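Local coordinates for protein endonuclease EndoMS (Thermococcus kodakarensis KOD1, PDB 5GKE) that binds double-stranded DNA as a mismatch restriction endonuclease and probably cuts single-stranded ends of branched DNA, at residues Gly62-His67 / Leu94-Arg99. The protein carries 1 engineered substitution. Sequence-based numbering, arbitrary orientation.
Sequences GSFLIH and LVSIRR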
ATOM      1  N   GLY A  62      -7.043  15.834   5.804  1.00 29.50           N
ATOM      2  CA  GLY A  62      -5.619  16.060   5.921  1.00 30.06           C
ATOM      3  C   GLY A  62      -4.778  15.234   4.975  1.00 27.95           C
ATOM      4  O   GLY A  62      -3.576  15.465   4.860  1.00 32.51           O
ATOM      5  N   SER A  63      -5.396  14.263   4.307  1.00 28.41           N
ATOM      6  CA  SER A  63      -4.690  13.479   3.294  1.00 28.31           C
ATOM      7  C   SER A  63      -4.173  14.419   2.215  1.00 35.11           C
ATOM      8  O   SER A  63      -4.868  15.345   1.777  1.00 22.61           O
ATOM      9  CB  SER A  63      -5.594  12.411   2.693  1.00 28.87           C
ATOM     10  OG  SER A  63      -6.203  11.655   3.719  1.00 34.93           O
ATOM     11  N   PHE A  64      -2.928  14.187   1.833  1.00 27.71           N
ATOM     12  CA  PHE A  64      -2.178  15.093   0.998  1.00 25.40           C
ATOM     13  C   PHE A  64      -1.514  14.211  -0.034  1.00 36.06           C
ATOM     14  O   PHE A  64      -0.742  13.334   0.348  1.00 34.28           O
ATOM     15  CB  PHE A  64      -1.136  15.864   1.828  1.00 32.93           C
ATOM     16  CG  PHE A  64      -0.572  17.072   1.135  1.00 39.20           C
ATOM     17  CD1 PHE A  64      -0.637  18.313   1.726  1.00 44.24           C
ATOM     18  CD2 PHE A  64      -0.006  16.972  -0.117  1.00 40.16           C
ATOM     19  CE1 PHE A  64      -0.137  19.424   1.082  1.00 60.76           C
ATOM     20  CE2 PHE A  64       0.492  18.085  -0.764  1.00 40.52           C
ATOM     21  CZ  PHE A  64       0.427  19.308  -0.172  1.00 26.06           C
ATOM     22  N   LEU A  65      -1.818  14.416  -1.319  1.00 31.64           N
ATOM     23  CA  LEU A  65      -1.257  13.575  -2.387  1.00 26.21           C
ATOM     24  C   LEU A  65      -0.597  14.391  -3.481  1.00 27.28           C
ATOM     25  O   LEU A  65      -1.187  15.334  -4.003  1.00 39.69           O
ATOM     26  CB  LEU A  65      -2.338  12.703  -3.022  1.00 27.08           C
ATOM     27  CG  LEU A  65      -3.317  11.985  -2.099  1.00 28.07           C
ATOM     28  CD1 LEU A  65      -4.358  11.274  -2.921  1.00 25.47           C
ATOM     29  CD2 LEU A  65      -2.590  11.003  -1.223  1.00 31.10           C
ATOM     30  N   ILE A  66       0.630  14.032  -3.825  1.00 24.40           N
ATOM     31  CA  ILE A  66       1.279  14.560  -5.023  1.00 25.60           C
ATOM     32  C   ILE A  66       1.434  13.441  -6.074  1.00 29.88           C
ATOM     33  O   ILE A  66       2.076  12.411  -5.820  1.00 32.57           O
ATOM     34  CB  ILE A  66       2.663  15.167  -4.714  1.00 33.18           C
ATOM     35  CG1 ILE A  66       2.548  16.357  -3.755  1.00 31.82           C
ATOM     36  CG2 ILE A  66       3.350  15.601  -6.001  1.00 21.75           C
ATOM     37  CD1 ILE A  66       2.712  16.008  -2.326  1.00 30.04           C
ATOM     38  N   HIS A  67       0.848  13.636  -7.250  1.00 27.26           N
ATOM     39  CA  HIS A  67       0.886  12.603  -8.288  1.00 22.92           C
ATOM     40  C   HIS A  67       1.647  13.061  -9.507  1.00 34.38           C
ATOM     41  O   HIS A  67       1.412  14.158 -10.020  1.00 33.10           O
ATOM     42  CB  HIS A  67      -0.515  12.190  -8.718  1.00 22.36           C
ATOM     43  CG  HIS A  67      -1.142  11.138  -7.860  1.00 24.57           C
ATOM     44  ND1 HIS A  67      -0.835   9.796  -7.988  1.00 23.54           N
ATOM     45  CD2 HIS A  67      -2.080  11.219  -6.893  1.00 28.74           C
ATOM     46  CE1 HIS A  67      -1.549   9.105  -7.121  1.00 28.76           C
ATOM     47  NE2 HIS A  67      -2.317   9.940  -6.441  1.00 28.63           N
ATOM     48  N   LEU A  94       3.066  24.923   0.020  1.00 28.98           N
ATOM     49  CA  LEU A  94       2.142  24.081   0.777  1.00 36.68           C
ATOM     50  C   LEU A  94       2.922  23.260   1.811  1.00 36.63           C
ATOM     51  O   LEU A  94       3.918  22.635   1.459  1.00 37.75           O
ATOM     52  CB  LEU A  94       1.389  23.160  -0.167  1.00 33.02           C
ATOM     53  CG  LEU A  94      -0.049  23.457  -0.574  1.00 35.54           C
ATOM     54  CD1 LEU A  94      -0.316  24.923  -0.713  1.00 37.55           C
ATOM     55  CD2 LEU A  94      -0.352  22.727  -1.858  1.00 35.09           C
ATOM     56  N   VAL A  95       2.489  23.241   3.071  1.00 35.12           N
ATOM     57  CA  VAL A  95       3.354  22.666   4.090  1.00 38.32           C
ATOM     58  C   VAL A  95       2.891  21.343   4.715  1.00 38.44           C
ATOM     59  O   VAL A  95       3.681  20.414   4.734  1.00 55.48           O
ATOM     60  CB  VAL A  95       3.687  23.687   5.174  1.00 36.72           C
ATOM     61  CG1 VAL A  95       4.383  23.020   6.331  1.00 36.99           C
ATOM     62  CG2 VAL A  95       4.647  24.714   4.585  1.00 36.55           C
ATOM     63  N   SER A  96       1.720  21.218   5.315  1.00 40.08           N
ATOM     64  CA  SER A  96       1.379  19.848   5.809  1.00 51.45           C
ATOM     65  C   SER A  96       2.338  19.201   6.856  1.00 41.57           C
ATOM     66  O   SER A  96       3.285  18.479   6.508  1.00 45.37           O
ATOM     67  CB  SER A  96       1.228  18.864   4.651  1.00 42.11           C
ATOM     68  OG  SER A  96       0.693  17.645   5.135  1.00 47.31           O
ATOM     69  N   ILE A  97       2.144  19.552   8.119  1.00 49.10           N
ATOM     70  CA  ILE A  97       2.865  18.941   9.233  1.00 42.59           C
ATOM     71  C   ILE A  97       2.103  17.761   9.855  1.00 47.31           C
ATOM     72  O   ILE A  97       0.883  17.777   9.969  1.00 36.47           O
ATOM     73  CB  ILE A  97       3.152  19.999  10.315  1.00 45.73           C
ATOM     74  CG1 ILE A  97       4.234  20.957   9.817  1.00 50.41           C
ATOM     75  CG2 ILE A  97       3.557  19.357  11.634  1.00 44.24           C
ATOM     76  CD1 ILE A  97       4.408  22.204  10.673  1.00 71.18           C
ATOM     77  N   ARG A  98       2.829  16.723  10.247  1.00 45.92           N
ATOM     78  CA  ARG A  98       2.215  15.604  10.943  1.00 36.63           C
ATOM     79  C   ARG A  98       2.871  15.446  12.307  1.00 57.98           C
ATOM     80  O   ARG A  98       4.095  15.657  12.483  1.00 41.74           O
ATOM     81  CB  ARG A  98       2.350  14.329  10.115  1.00 50.39           C
ATOM     82  CG  ARG A  98       1.509  13.168  10.548  1.00 41.48           C
ATOM     83  CD  ARG A  98       1.772  11.985   9.617  1.00 40.65           C
ATOM     84  NE  ARG A  98       1.242  10.728  10.153  1.00 47.34           N
ATOM     85  CZ  ARG A  98       1.768   9.533   9.903  1.00 44.07           C
ATOM     86  NH1 ARG A  98       2.839   9.444   9.131  1.00 40.77           N
ATOM     87  NH2 ARG A  98       1.230   8.427  10.416  1.00 49.40           N
ATOM     88  N   ARG A  99       2.052  15.098  13.287  1.00 50.99           N
ATOM     89  CA  ARG A  99       2.572  14.815  14.616  1.00 74.68           C
ATOM     90  C   ARG A  99       2.442  13.317  14.893  1.00 63.95           C
ATOM     91  O   ARG A  99       1.446  12.698  14.511  1.00 77.73           O
ATOM     92  CB  ARG A  99       1.822  15.640  15.658  1.00 86.83           C
ATOM     93  CG  ARG A  99       2.706  16.471  16.558  1.00 87.23           C
ATOM     94  CD  ARG A  99       1.918  17.648  17.131  1.00104.52           C
ATOM     95  NE  ARG A  99       2.794  18.749  17.523  1.00126.79           N
ATOM     96  CZ  ARG A  99       2.412  20.020  17.621  1.00113.88           C
ATOM     97  NH1 ARG A  99       1.157  20.369  17.354  1.00 87.73           N
ATOM     98  NH2 ARG A  99       3.295  20.943  17.989  1.00 83.21           N
TER
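The nearest CA atoms across the contact are those of Phe64 and Ser96, 7.6 Å apart, and no hydrogen bond joins 62-67 to 94-99. The contact is made by side chains, chiefly the ring of Phe64. With CG anti to the backbone N (chi1 -164°), the ring lies along 94-96, its CD1-CE1 side at Ser96 and its CZ at Leu94. Phe64 CD1 is 3.5 Å from Ser96 CB, and Phe64 CZ touches Leu94 CD2 at 3.9 Å; both partners approach the ring obliquely. Leu94 CB instead sits in the ring plane, at the edge, 4.0 Å from Phe64 CZ. All this lies within the PH-like N-terminal domain, whose antiparallel sheet places strand 64-67 against 52-58 and 76-78, and strand 92-98 against 103-109. Ile56, Val58 and Val107 also touch the Phe64 side chain, so Phe64 helps fill the interior between these strands. Were Phe64 replaced by an alanine, Leu94 CD2 would probably lose its aromatic neighbour and a gap would open toward strand 52-58. Ser96 OG, 3.7 Å from Phe64 CD1, is a buried hydroxyl with no hydrogen-bonding partner in the model, whereas the carbonyl of Ser96 accepts a weak hydrogen bond from Gln78.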